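Local coordinates for protein disulfide-isomerase A4 (Rattus norvegicus, PDB 3EC3), which rearranges disulfide bonds in proteins as part of the whole enzyme, of which this fragment holds the two noncatalytic thioredoxin-like b-type domains, at residues 222-225 with 226-230; 39-42 with 43-46; 121-124 with 125-128; 14-17 with 18-21. The protein carries 1 engineered substitution. All coordinates share one frame; numbering follows the deposited sequence.

Contact 1 of 4, residues 222-225 with 226-230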
ATOM      1  N   PHE A 222      -7.978  -7.524  19.344  1.00 35.04           N
ATOM      2  CA  PHE A 222      -8.941  -6.540  18.849  1.00 35.34           C
ATOM      3  C   PHE A 222      -9.527  -6.941  17.486  1.00 35.11           C
ATOM      4  O   PHE A 222     -10.753  -6.940  17.305  1.00 33.52           O
ATOM      5  CB  PHE A 222      -8.236  -5.170  18.797  1.00 36.34           C
ATOM      6  CG  PHE A 222      -9.044  -4.045  18.191  1.00 37.39           C
ATOM      7  CD1 PHE A 222      -8.512  -3.306  17.121  1.00 38.25           C
ATOM      8  CD2 PHE A 222     -10.281  -3.672  18.718  1.00 38.38           C
ATOM      9  CE1 PHE A 222      -9.212  -2.237  16.558  1.00 38.51           C
ATOM     10  CE2 PHE A 222     -11.000  -2.608  18.165  1.00 38.78           C
ATOM     11  CZ  PHE A 222     -10.469  -1.887  17.082  1.00 38.96           C
ATOM     12  N   VAL A 223      -8.647  -7.290  16.540  1.00 34.92           N
ATOM     13  CA  VAL A 223      -9.059  -7.813  15.223  1.00 35.21           C
ATOM     14  C   VAL A 223      -9.840  -9.150  15.337  1.00 35.82           C
ATOM     15  O   VAL A 223     -10.850  -9.350  14.641  1.00 35.82           O
ATOM     16  CB  VAL A 223      -7.832  -7.948  14.268  1.00 35.30           C
ATOM     17  CG1 VAL A 223      -8.198  -8.656  12.967  1.00 36.57           C
ATOM     18  CG2 VAL A 223      -7.200  -6.537  13.997  1.00 33.62           C
HETATM   19  N   MSE A 224      -9.369 -10.057  16.185  1.00 35.87           N
HETATM   20  CA  MSE A 224     -10.062 -11.325  16.415  1.00 37.14           C
HETATM   21  C   MSE A 224     -11.462 -11.069  16.989  1.00 36.57           C
HETATM   22  O   MSE A 224     -12.454 -11.683  16.545  1.00 36.98           O
HETATM   23  CB  MSE A 224      -9.264 -12.248  17.348  1.00 38.53           C
HETATM   24  CG  MSE A 224      -8.309 -13.202  16.634  1.00 41.93           C
HETATM   25 SE   MSE A 224      -9.295 -14.426  15.428  0.70 52.09          SE
HETATM   26  CE  MSE A 224      -7.818 -15.488  14.637  1.00 45.51           C
ATOM     27  N   ALA A 225     -11.548 -10.150  17.948  1.00 35.02           N
ATOM     28  CA  ALA A 225     -12.842  -9.855  18.591  1.00 35.02           C
ATOM     29  C   ALA A 225     -13.795  -9.246  17.557  1.00 34.73           C
ATOM     30  O   ALA A 225     -15.005  -9.575  17.530  1.00 35.64           O
ATOM     31  CB  ALA A 225     -12.664  -8.951  19.790  1.00 34.09           C
ATOM     32  N   PHE A 226     -13.232  -8.410  16.680  1.00 33.50           N
ATOM     33  CA  PHE A 226     -13.964  -7.860  15.542  1.00 32.74           C
ATOM     34  C   PHE A 226     -14.520  -8.958  14.637  1.00 31.80           C
ATOM     35  O   PHE A 226     -15.697  -8.942  14.299  1.00 31.75           O
ATOM     36  CB  PHE A 226     -13.098  -6.919  14.699  1.00 32.54           C
ATOM     37  CG  PHE A 226     -13.733  -6.565  13.354  1.00 32.70           C
ATOM     38  CD1 PHE A 226     -13.317  -7.194  12.178  1.00 31.51           C
ATOM     39  CD2 PHE A 226     -14.764  -5.625  13.285  1.00 35.14           C
ATOM     40  CE1 PHE A 226     -13.901  -6.871  10.959  1.00 32.90           C
ATOM     41  CE2 PHE A 226     -15.375  -5.302  12.067  1.00 36.14           C
ATOM     42  CZ  PHE A 226     -14.949  -5.918  10.905  1.00 34.29           C
ATOM     43  N   LYS A 227     -13.650  -9.892  14.252  1.00 31.17           N
ATOM     44  CA  LYS A 227     -13.968 -10.993  13.345  1.00 30.95           C
ATOM     45  C   LYS A 227     -15.112 -11.816  13.887  1.00 31.18           C
ATOM     46  O   LYS A 227     -16.019 -12.240  13.141  1.00 30.38           O
ATOM     47  CB  LYS A 227     -12.750 -11.904  13.224  1.00 30.44           C
ATOM     48  CG  LYS A 227     -12.924 -13.111  12.307  1.00 31.22           C
ATOM     49  CD  LYS A 227     -11.611 -13.883  12.296  1.00 33.57           C
ATOM     50  CE  LYS A 227     -11.050 -14.123  10.903  1.00 36.80           C
ATOM     51  NZ  LYS A 227     -11.491 -13.196   9.803  1.00 33.80           N
ATOM     52  N   LYS A 228     -15.037 -12.054  15.192  1.00 32.63           N
ATOM     53  CA  LYS A 228     -15.982 -12.901  15.918  1.00 32.56           C
ATOM     54  C   LYS A 228     -17.262 -12.164  16.303  1.00 33.66           C
ATOM     55  O   LYS A 228     -18.150 -12.752  16.930  1.00 32.38           O
ATOM     56  CB  LYS A 228     -15.297 -13.466  17.159  1.00 32.68           C
ATOM     57  CG  LYS A 228     -14.362 -14.632  16.882  1.00 33.83           C
ATOM     58  CD  LYS A 228     -13.825 -15.212  18.193  1.00 39.80           C
ATOM     59  CE  LYS A 228     -12.327 -15.515  18.099  1.00 42.64           C
ATOM     60  NZ  LYS A 228     -11.592 -15.202  19.381  1.00 45.93           N
ATOM     61  N   GLY A 229     -17.354 -10.889  15.917  1.00 34.42           N
ATOM     62  CA  GLY A 229     -18.529 -10.066  16.194  1.00 35.55           C
ATOM     63  C   GLY A 229     -18.704  -9.713  17.659  1.00 36.25           C
ATOM     64  O   GLY A 229     -19.831  -9.584  18.122  1.00 36.36           O
ATOM     65  N   LYS A 230     -17.600  -9.554  18.391  1.00 37.07           N
ATOM     66  CA  LYS A 230     -17.652  -9.348  19.846  1.00 38.15           C
ATOM     67  C   LYS A 230     -17.495  -7.884  20.267  1.00 38.67           C
ATOM     68  O   LYS A 230     -17.497  -7.577  21.468  1.00 38.84           O
ATOM     69  CB  LYS A 230     -16.611 -10.223  20.546  1.00 37.90           C
ATOM     70  CG  LYS A 230     -17.011 -11.675  20.654  1.00 41.26           C
ATOM     71  CD  LYS A 230     -15.805 -12.602  20.768  1.00 44.81           C
ATOM     72  CE  LYS A 230     -15.003 -12.387  22.053  1.00 45.99           C
ATOM     73  NZ  LYS A 230     -14.281 -13.640  22.440  1.00 46.35           N
TER

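Contact 2 of 4, residues 39-42 with 43-46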
ATOM      1  N   PRO A  39       3.626  -5.273 -28.815  1.00 19.59           N
ATOM      2  CA  PRO A  39       2.197  -5.395 -28.529  1.00 19.77           C
ATOM      3  C   PRO A  39       1.873  -5.390 -26.998  1.00 19.59           C
ATOM      4  O   PRO A  39       0.867  -4.814 -26.597  1.00 18.74           O
ATOM      5  CB  PRO A  39       1.838  -6.702 -29.237  1.00 20.07           C
ATOM      6  CG  PRO A  39       2.740  -6.723 -30.414  1.00 20.02           C
ATOM      7  CD  PRO A  39       4.049  -6.281 -29.816  1.00 19.74           C
ATOM      8  N   GLY A  40       2.744  -5.971 -26.166  1.00 19.53           N
ATOM      9  CA  GLY A  40       2.498  -6.012 -24.716  1.00 19.84           C
ATOM     10  C   GLY A  40       2.540  -4.600 -24.142  1.00 19.86           C
ATOM     11  O   GLY A  40       1.719  -4.209 -23.285  1.00 20.14           O
ATOM     12  N   TYR A  41       3.496  -3.812 -24.602  1.00 19.06           N
ATOM     13  CA  TYR A  41       3.551  -2.411 -24.176  1.00 18.99           C
ATOM     14  C   TYR A  41       2.246  -1.667 -24.509  1.00 19.12           C
ATOM     15  O   TYR A  41       1.779  -0.820 -23.751  1.00 16.90           O
ATOM     16  CB  TYR A  41       4.753  -1.738 -24.843  1.00 18.32           C
ATOM     17  CG  TYR A  41       4.781  -0.224 -24.691  1.00 21.85           C
ATOM     18  CD1 TYR A  41       4.670   0.607 -25.804  1.00 21.03           C
ATOM     19  CD2 TYR A  41       4.929   0.375 -23.415  1.00 20.99           C
ATOM     20  CE1 TYR A  41       4.704   1.988 -25.682  1.00 22.43           C
ATOM     21  CE2 TYR A  41       4.915   1.753 -23.281  1.00 20.55           C
ATOM     22  CZ  TYR A  41       4.856   2.550 -24.409  1.00 20.97           C
ATOM     23  OH  TYR A  41       4.860   3.932 -24.287  1.00 23.40           O
ATOM     24  N   LEU A  42       1.661  -1.964 -25.668  1.00 17.77           N
ATOM     25  CA  LEU A  42       0.469  -1.241 -26.091  1.00 18.22           C
ATOM     26  C   LEU A  42      -0.709  -1.611 -25.202  1.00 17.69           C
ATOM     27  O   LEU A  42      -1.522  -0.753 -24.856  1.00 17.79           O
ATOM     28  CB  LEU A  42       0.156  -1.538 -27.585  1.00 18.93           C
ATOM     29  CG  LEU A  42       1.228  -1.007 -28.557  1.00 18.78           C
ATOM     30  CD1 LEU A  42       0.766  -1.334 -29.942  1.00 23.02           C
ATOM     31  CD2 LEU A  42       1.401   0.513 -28.479  1.00 22.77           C
ATOM     32  N   GLN A  43      -0.776  -2.880 -24.808  1.00 17.67           N
ATOM     33  CA  GLN A  43      -1.787  -3.348 -23.880  1.00 18.33           C
ATOM     34  C   GLN A  43      -1.610  -2.676 -22.486  1.00 18.66           C
ATOM     35  O   GLN A  43      -2.582  -2.284 -21.799  1.00 19.75           O
ATOM     36  CB  GLN A  43      -1.685  -4.867 -23.739  1.00 19.05           C
ATOM     37  CG  GLN A  43      -2.253  -5.655 -24.908  1.00 19.99           C
ATOM     38  CD  GLN A  43      -3.700  -5.276 -25.245  1.00 22.67           C
ATOM     39  OE1 GLN A  43      -3.956  -4.467 -26.138  1.00 27.57           O
ATOM     40  NE2 GLN A  43      -4.634  -5.864 -24.546  1.00 21.58           N
ATOM     41  N   TYR A  44      -0.361  -2.540 -22.080  1.00 17.66           N
ATOM     42  CA  TYR A  44      -0.026  -1.845 -20.816  1.00 18.15           C
ATOM     43  C   TYR A  44      -0.491  -0.383 -20.846  1.00 18.60           C
ATOM     44  O   TYR A  44      -1.144   0.076 -19.900  1.00 18.08           O
ATOM     45  CB  TYR A  44       1.491  -1.950 -20.583  1.00 17.42           C
ATOM     46  CG  TYR A  44       1.989  -1.158 -19.368  1.00 18.53           C
ATOM     47  CD1 TYR A  44       2.819  -0.055 -19.521  1.00 16.59           C
ATOM     48  CD2 TYR A  44       1.634  -1.544 -18.079  1.00 20.02           C
ATOM     49  CE1 TYR A  44       3.274   0.664 -18.407  1.00 19.50           C
ATOM     50  CE2 TYR A  44       2.067  -0.841 -16.971  1.00 19.58           C
ATOM     51  CZ  TYR A  44       2.887   0.280 -17.151  1.00 19.94           C
ATOM     52  OH  TYR A  44       3.352   0.953 -16.021  1.00 18.52           O
ATOM     53  N   GLN A  45      -0.212   0.332 -21.950  1.00 19.98           N
ATOM     54  CA  GLN A  45      -0.616   1.743 -22.081  1.00 20.96           C
ATOM     55  C   GLN A  45      -2.145   1.884 -22.048  1.00 22.15           C
ATOM     56  O   GLN A  45      -2.642   2.878 -21.553  1.00 21.74           O
ATOM     57  CB  GLN A  45      -0.017   2.444 -23.342  1.00 22.74           C
ATOM     58  CG  GLN A  45       1.495   2.928 -23.242  1.00 24.36           C
ATOM     59  CD  GLN A  45       1.737   4.233 -22.388  1.00 26.06           C
ATOM     60  OE1 GLN A  45       0.925   4.577 -21.515  1.00 29.81           O
ATOM     61  NE2 GLN A  45       2.874   4.936 -22.633  1.00 20.61           N
ATOM     62  N   ASP A  46      -2.861   0.914 -22.626  1.00 23.20           N
ATOM     63  CA  ASP A  46      -4.352   0.864 -22.588  1.00 24.13           C
ATOM     64  C   ASP A  46      -4.867   0.748 -21.144  1.00 23.59           C
ATOM     65  O   ASP A  46      -5.720   1.533 -20.719  1.00 22.72           O
ATOM     66  CB  ASP A  46      -4.817  -0.314 -23.433  1.00 24.75           C
ATOM     67  CG  ASP A  46      -6.311  -0.312 -23.714  1.00 30.20           C
ATOM     68  OD1 ASP A  46      -7.115   0.155 -22.879  1.00 35.48           O
ATOM     69  OD2 ASP A  46      -6.679  -0.832 -24.789  1.00 34.27           O
TER

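Contact 3 of 4, residues 121-124 with 125-128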
ATOM      1  N   ARG A 121      -1.854   5.311   5.428  1.00 16.70           N
ATOM      2  CA  ARG A 121      -3.136   5.934   5.073  1.00 17.92           C
ATOM      3  C   ARG A 121      -3.040   7.412   5.424  1.00 19.00           C
ATOM      4  O   ARG A 121      -2.706   7.772   6.548  1.00 18.75           O
ATOM      5  CB  ARG A 121      -4.282   5.245   5.827  1.00 17.35           C
ATOM      6  CG  ARG A 121      -5.666   5.933   5.657  1.00 19.37           C
ATOM      7  CD  ARG A 121      -6.601   5.219   6.600  1.00 21.99           C
ATOM      8  NE  ARG A 121      -7.972   5.733   6.595  1.00 21.15           N
ATOM      9  CZ  ARG A 121      -8.539   6.330   7.636  1.00 21.84           C
ATOM     10  NH1 ARG A 121      -9.801   6.714   7.567  1.00 19.74           N
ATOM     11  NH2 ARG A 121      -7.843   6.531   8.758  1.00 24.02           N
ATOM     12  N   LYS A 122      -3.304   8.252   4.433  1.00 20.30           N
ATOM     13  CA  LYS A 122      -3.141   9.680   4.530  1.00 22.22           C
ATOM     14  C   LYS A 122      -4.452  10.316   4.121  1.00 23.30           C
ATOM     15  O   LYS A 122      -5.119   9.813   3.238  1.00 22.40           O
ATOM     16  CB  LYS A 122      -2.063  10.125   3.550  1.00 22.55           C
ATOM     17  CG  LYS A 122      -0.667   9.737   3.960  1.00 23.78           C
ATOM     18  CD  LYS A 122       0.361  10.447   3.130  1.00 26.61           C
ATOM     19  CE  LYS A 122       0.600   9.753   1.824  1.00 31.25           C
ATOM     20  NZ  LYS A 122       1.978  10.086   1.361  1.00 32.14           N
ATOM     21  N   THR A 123      -4.821  11.437   4.740  1.00 25.37           N
ATOM     22  CA  THR A 123      -5.987  12.183   4.252  1.00 26.67           C
ATOM     23  C   THR A 123      -5.916  12.476   2.730  1.00 28.26           C
ATOM     24  O   THR A 123      -6.950  12.563   2.066  1.00 28.79           O
ATOM     25  CB  THR A 123      -6.237  13.490   5.057  1.00 27.20           C
ATOM     26  OG1 THR A 123      -5.049  14.293   5.077  1.00 27.98           O
ATOM     27  CG2 THR A 123      -6.671  13.174   6.482  1.00 26.28           C
ATOM     28  N   SER A 124      -4.703  12.595   2.182  1.00 29.38           N
ATOM     29  CA  SER A 124      -4.514  12.742   0.735  1.00 30.62           C
ATOM     30  C   SER A 124      -4.704  11.464  -0.127  1.00 31.02           C
ATOM     31  O   SER A 124      -4.891  11.547  -1.340  1.00 32.60           O
ATOM     32  CB  SER A 124      -3.170  13.417   0.431  1.00 30.52           C
ATOM     33  OG  SER A 124      -2.076  12.615   0.839  1.00 34.18           O
ATOM     34  N   ASN A 125      -4.687  10.290   0.480  1.00 30.50           N
ATOM     35  CA  ASN A 125      -4.814   9.074  -0.300  1.00 29.51           C
ATOM     36  C   ASN A 125      -5.942   8.155   0.177  1.00 29.68           C
ATOM     37  O   ASN A 125      -6.117   7.056  -0.368  1.00 30.10           O
ATOM     38  CB  ASN A 125      -3.455   8.326  -0.361  1.00 29.19           C
ATOM     39  CG  ASN A 125      -3.124   7.491   0.920  1.00 27.35           C
ATOM     40  OD1 ASN A 125      -3.963   7.204   1.750  1.00 24.99           O
ATOM     41  ND2 ASN A 125      -1.869   7.131   1.055  1.00 20.95           N
ATOM     42  N   ASP A 126      -6.703   8.557   1.194  1.00 28.29           N
ATOM     43  CA  ASP A 126      -7.579   7.548   1.794  1.00 27.56           C
ATOM     44  C   ASP A 126      -8.765   7.130   0.915  1.00 27.38           C
ATOM     45  O   ASP A 126      -9.134   5.958   0.896  1.00 28.36           O
ATOM     46  CB  ASP A 126      -7.947   7.827   3.264  1.00 27.40           C
ATOM     47  CG  ASP A 126      -8.622   9.155   3.472  1.00 27.62           C
ATOM     48  OD1 ASP A 126      -9.176   9.705   2.499  1.00 24.98           O
ATOM     49  OD2 ASP A 126      -8.587   9.647   4.638  1.00 24.38           O
ATOM     50  N   ALA A 127      -9.325   8.068   0.153  1.00 26.82           N
ATOM     51  CA  ALA A 127     -10.387   7.731  -0.793  1.00 26.67           C
ATOM     52  C   ALA A 127      -9.909   6.847  -1.949  1.00 25.91           C
ATOM     53  O   ALA A 127     -10.590   5.902  -2.330  1.00 25.86           O
ATOM     54  CB  ALA A 127     -11.066   9.023  -1.325  1.00 26.49           C
ATOM     55  N   LYS A 128      -8.751   7.171  -2.519  1.00 26.05           N
ATOM     56  CA  LYS A 128      -8.204   6.418  -3.655  1.00 26.33           C
ATOM     57  C   LYS A 128      -7.444   5.146  -3.291  1.00 26.48           C
ATOM     58  O   LYS A 128      -7.311   4.252  -4.132  1.00 27.06           O
ATOM     59  CB  LYS A 128      -7.265   7.291  -4.483  1.00 26.64           C
ATOM     60  CG  LYS A 128      -7.913   7.853  -5.728  1.00 29.01           C
ATOM     61  CD  LYS A 128      -6.965   8.799  -6.422  1.00 32.73           C
ATOM     62  CE  LYS A 128      -7.724   9.620  -7.451  1.00 33.62           C
ATOM     63  NZ  LYS A 128      -7.081  10.939  -7.621  1.00 38.01           N
TER
HETATM   64  O   HOH W   1      -9.856   5.238   4.091  1.00 39.31           O
HETATM   65  O   HOH W   2      -7.708  10.009  -2.154  1.00 42.70           O

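Contact 4 of 4, residues 14-17 with 18-21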
ATOM      1  N   LEU A  14      18.760   3.822 -14.455  1.00 17.38           N
ATOM      2  CA  LEU A  14      18.623   3.001 -13.288  1.00 18.72           C
ATOM      3  C   LEU A  14      18.401   3.903 -12.059  1.00 18.27           C
ATOM      4  O   LEU A  14      17.623   3.555 -11.150  1.00 17.93           O
ATOM      5  CB  LEU A  14      19.874   2.138 -13.128  1.00 20.56           C
ATOM      6  CG  LEU A  14      19.753   0.651 -12.867  1.00 24.62           C
ATOM      7  CD1 LEU A  14      21.083   0.179 -12.262  1.00 25.96           C
ATOM      8  CD2 LEU A  14      18.583   0.376 -11.930  1.00 25.11           C
ATOM      9  N   LYS A  15      19.058   5.071 -12.054  1.00 17.61           N
ATOM     10  CA  LYS A  15      18.959   6.014 -10.915  1.00 17.25           C
ATOM     11  C   LYS A  15      17.522   6.456 -10.670  1.00 16.46           C
ATOM     12  O   LYS A  15      17.137   6.685  -9.524  1.00 16.83           O
ATOM     13  CB  LYS A  15      19.851   7.247 -11.098  1.00 17.70           C
ATOM     14  CG  LYS A  15      21.313   6.975 -10.794  1.00 21.43           C
ATOM     15  CD  LYS A  15      22.126   8.261 -10.672  1.00 25.18           C
ATOM     16  CE  LYS A  15      23.581   7.943 -10.351  1.00 28.50           C
ATOM     17  NZ  LYS A  15      24.401   9.180 -10.237  1.00 30.69           N
ATOM     18  N   GLN A  16      16.743   6.607 -11.738  1.00 15.32           N
ATOM     19  CA  GLN A  16      15.324   6.956 -11.634  1.00 15.48           C
ATOM     20  C   GLN A  16      14.589   5.897 -10.793  1.00 16.80           C
ATOM     21  O   GLN A  16      13.806   6.223  -9.876  1.00 14.59           O
ATOM     22  CB  GLN A  16      14.725   7.049 -13.042  1.00 15.27           C
ATOM     23  CG  GLN A  16      13.217   7.405 -13.138  1.00 14.90           C
ATOM     24  CD  GLN A  16      12.960   8.915 -13.044  1.00 14.25           C
ATOM     25  OE1 GLN A  16      13.788   9.678 -12.557  1.00 13.14           O
ATOM     26  NE2 GLN A  16      11.824   9.352 -13.565  1.00 14.56           N
ATOM     27  N   VAL A  17      14.795   4.632 -11.145  1.00 16.70           N
ATOM     28  CA  VAL A  17      14.121   3.538 -10.394  1.00 17.85           C
ATOM     29  C   VAL A  17      14.587   3.506  -8.931  1.00 18.51           C
ATOM     30  O   VAL A  17      13.772   3.388  -8.036  1.00 18.07           O
ATOM     31  CB  VAL A  17      14.402   2.173 -11.039  1.00 18.22           C
ATOM     32  CG1 VAL A  17      13.650   1.051 -10.258  1.00 21.96           C
ATOM     33  CG2 VAL A  17      14.009   2.184 -12.492  1.00 18.73           C
ATOM     34  N   GLN A  18      15.889   3.638  -8.697  1.00 19.00           N
ATOM     35  CA  GLN A  18      16.431   3.750  -7.319  1.00 21.35           C
ATOM     36  C   GLN A  18      15.796   4.883  -6.505  1.00 21.38           C
ATOM     37  O   GLN A  18      15.390   4.711  -5.355  1.00 21.01           O
ATOM     38  CB  GLN A  18      17.955   3.855  -7.381  1.00 22.03           C
ATOM     39  CG  GLN A  18      18.590   2.531  -7.935  1.00 22.09           C
ATOM     40  CD  GLN A  18      20.092   2.649  -8.248  1.00 24.67           C
ATOM     41  OE1 GLN A  18      20.559   3.658  -8.735  1.00 26.93           O
ATOM     42  NE2 GLN A  18      20.836   1.584  -7.978  1.00 29.95           N
ATOM     43  N   GLU A  19      15.644   6.043  -7.126  1.00 21.81           N
ATOM     44  CA  GLU A  19      14.993   7.176  -6.482  1.00 22.32           C
ATOM     45  C   GLU A  19      13.502   6.912  -6.148  1.00 21.16           C
ATOM     46  O   GLU A  19      13.006   7.306  -5.099  1.00 22.62           O
ATOM     47  CB  GLU A  19      15.154   8.408  -7.370  1.00 20.75           C
ATOM     48  CG  GLU A  19      14.353   9.631  -6.963  1.00 23.45           C
ATOM     49  CD  GLU A  19      14.562  10.772  -7.947  1.00 24.20           C
ATOM     50  OE1 GLU A  19      15.413  11.634  -7.661  1.00 23.57           O
ATOM     51  OE2 GLU A  19      13.930  10.758  -9.033  1.00 21.14           O
ATOM     52  N   PHE A  20      12.797   6.233  -7.024  1.00 19.80           N
ATOM     53  CA  PHE A  20      11.426   5.854  -6.733  1.00 19.90           C
ATOM     54  C   PHE A  20      11.340   4.978  -5.476  1.00 19.28           C
ATOM     55  O   PHE A  20      10.463   5.176  -4.622  1.00 19.53           O
ATOM     56  CB  PHE A  20      10.816   5.161  -7.931  1.00 20.52           C
ATOM     57  CG  PHE A  20      10.510   6.128  -9.081  1.00 22.83           C
ATOM     58  CD1 PHE A  20      10.543   7.501  -8.865  1.00 25.67           C
ATOM     59  CD2 PHE A  20      10.169   5.664 -10.315  1.00 27.07           C
ATOM     60  CE1 PHE A  20      10.258   8.399  -9.883  1.00 30.52           C
ATOM     61  CE2 PHE A  20       9.892   6.553 -11.344  1.00 24.10           C
ATOM     62  CZ  PHE A  20       9.927   7.922 -11.108  1.00 24.79           C
ATOM     63  N   LEU A  21      12.281   4.071  -5.339  1.00 17.66           N
ATOM     64  CA  LEU A  21      12.147   3.067  -4.274  1.00 20.18           C
ATOM     65  C   LEU A  21      12.522   3.741  -2.963  1.00 20.46           C
ATOM     66  O   LEU A  21      11.978   3.461  -1.901  1.00 19.91           O
ATOM     67  CB  LEU A  21      13.003   1.835  -4.628  1.00 19.61           C
ATOM     68  CG  LEU A  21      12.496   1.135  -5.915  1.00 24.72           C
ATOM     69  CD1 LEU A  21      13.492   0.127  -6.524  1.00 25.60           C
ATOM     70  CD2 LEU A  21      11.103   0.497  -5.736  1.00 27.92           C
TER

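Contact 1 of 4, residues 222-225 with 226-230
The carbonyls of F222, V223 and M224 accept regular i to i+4 bonds from the N-H groups of F226, K227 and K228, but A225 O skips a residue and takes K230 N at 2.7 Å, the N-H pointing almost straight at it (166°). Inside that loop G229 N turns back to F226 O at 3.0 Å, and G229 adopts a positive phi of 70°, a backbone region that favours glycine: together a Schellman motif closing the helix. M224, a selenomethionine, lies alongside K227 and points the same way, its SE 3.9 Å from K227 CD. K228 comes across it at a slant, with K228 CE 4.2 Å from M224 SE. The methylenes of K228 also lean on the backbone, K228 CB standing 3.4 Å from M224 O. K227 runs straight to CD and then bends (chi3 -126°), which carries NZ to the salt bridge with E168 and the hydrogen bond with Y169. Lysines gathered at this C-terminal end would be expected to suit the negative end of the helix dipole. On the inner side, F226 CB sits 3.3 Å from V223 O, which lies near the ring plane at its edge. From helix 216-227, F222 and F226 reach I199 of strand 196-200, F222 also meets A197, and the F226 ring meets Y169 edge to face in the loop before strand 170-175.

Contact 2 of 4, residues 39-42 with 43-46
Y41 and Q45, one turn apart on the same helix face, make the tight half of this contact. Their side chains run side by side, and Q45 NE2 gives a hydrogen bond to Y41 OH at 2.8 Å, nearly straight (166°) and close to the amide plane. Nearer the backbone, Q45 CG rests over one face of the Y41 ring, 4.0 Å from its centroid, a CH-pi contact. A bend at chi2 (-76°) folds the glutamine chain up along the ring, leaving the amide plane 65° from the ring plane. The other end of the amide is also held, because OE1 accepts from S8 N; two bonds thus fix how the flat group is turned. Y44 adds a looser touch, Y41 CD2 to Y44 CD1 at 4.4 Å, and sends its own hydroxyl to H58 O. The face carrying P39, L42 and D46 is exposed, and contact there is mostly through the backbone: Q43 N bonds P39 O and D46 N bonds L42 O, each at 3.1 Å. Q43 belongs to neither extreme, its CG 3.6 Å from P39 O and its NE2 bonded to T101 O. Helix 39-51 connects strands 28-32 and 57-60 in a beta-alpha-beta crossover; its Y41-Y44-Q45 side meets H59 of strand 57-60, while Q43 and D46 touch I106 and A103 of helix 103-113.

Contact 3 of 4, residues 121-124 with 125-128
N125 folds back over K122 and can be traced atom by atom. Its CB leaves the chain at the end of a tight turn. Chi1 of 80° sets CG between the backbone N and the carbonyl carbon, so the amide swings back and CG comes to 3.6 Å from K122 N. OD1 then receives that N-H, with K122 N to N125 OD1 at 3.0 Å and an almost linear bond (170°), although the donor stands well above the carbonyl plane of the amide (53°). ND2 goes the other way, bonding H120 O and lying 3.7 Å from K122 CE, where the lysine chain crosses the asparagine at about a right angle before K122 NZ pairs with D25. The reverse backbone bond, N125 N to K122 O at 2.8 Å, closes a type I beta turn through T123 and S124. This turn links strand 118-121, an outermost strand of the second thioredoxin-like sheet, to the short helix 126-129; N125 occupies the N-cap position, yet its side chain makes no capping bond. D126 CB packs against R121 CG at 3.8 Å. D126 OD2 lies over one face of the guanidinium, 4.3 Å from R121 NH1; no N-H points at it, so any attraction there is probably only that of opposite charges. OD2 is bonded to Y179 OH, and R121 finds its salt bridge in E182 and a cation-pi partner in Y179. A water 3.2 Å from R121 NE, in the guanidinium plane, accepts its N-H and gives a weak bond to D126 O.

Contact 4 of 4, residues 14-17 with 18-21
E19 N to K15 O, at 2.9 Å, is the shortest sound polar bond between these two turns of helix 14-23. The neighbouring bond from Q18 N to L14 O is straighter (173°), whereas the one from L21 N to V17 O is longer, 3.2 Å, and more bent (142°). Q16 and F20 make the closest side-chain approach, with Q16 NE2 3.4 Å from F20 CZ. Q16 O accepts F20 N and at the same time lies over one face of the F20 ring, shifted toward the rim, with Q16 O 3.4 Å from F20 CG. Chi2 near 83° bends the glutamine chain toward that ring, and Q16 CG approaches the same end of it. Q16 OE1 stays 3.7 Å from E19 OE2, two acceptors that are near without a bond. V17 and L21 form the apolar pair: they lie side by side, V17 CG1 meeting L21 CD1 at 3.8 Å. Q18 stretches back along the helix, its CG 3.5 Å from L14 O. Before the helix, T13 OG1 accepts Q16 N. Helix 14-23 is the first helix of the first thioredoxin-like domain and links strand 9-10, an outermost strand of its sheet, to strand 28-32; its F20 and L21 rest on V28 of that second strand, F20 also meets the H58 ring of strand 57-60, and I11 touches Q16, V17 and F20.

How the contacts relate
Along the chain the order is contact 4, contact 2, contact 3, contact 1. Contacts 4 and 2 belong to helices 14-23 and 39-51, both joined to strand 28-32 of the first five-stranded mixed sheet. Contacts 3 and 1 belong to the second sheet, of the same 1-3-2-4-5 strand order: one just after strand 118-121, the first of that sheet, the other where helix 216-227 ends. None touches another; nearest atoms of contacts 2 and 4 are about 10 Å apart, of 3 and 1 about 12 Å. Contacts 1 and 2 lie on opposite sides of the chain's centre, centres 44 Å apart. Two thioredoxin-like domains stand in tandem, and contact 3, whose K122 reaches D25 of the first, lies where they meet.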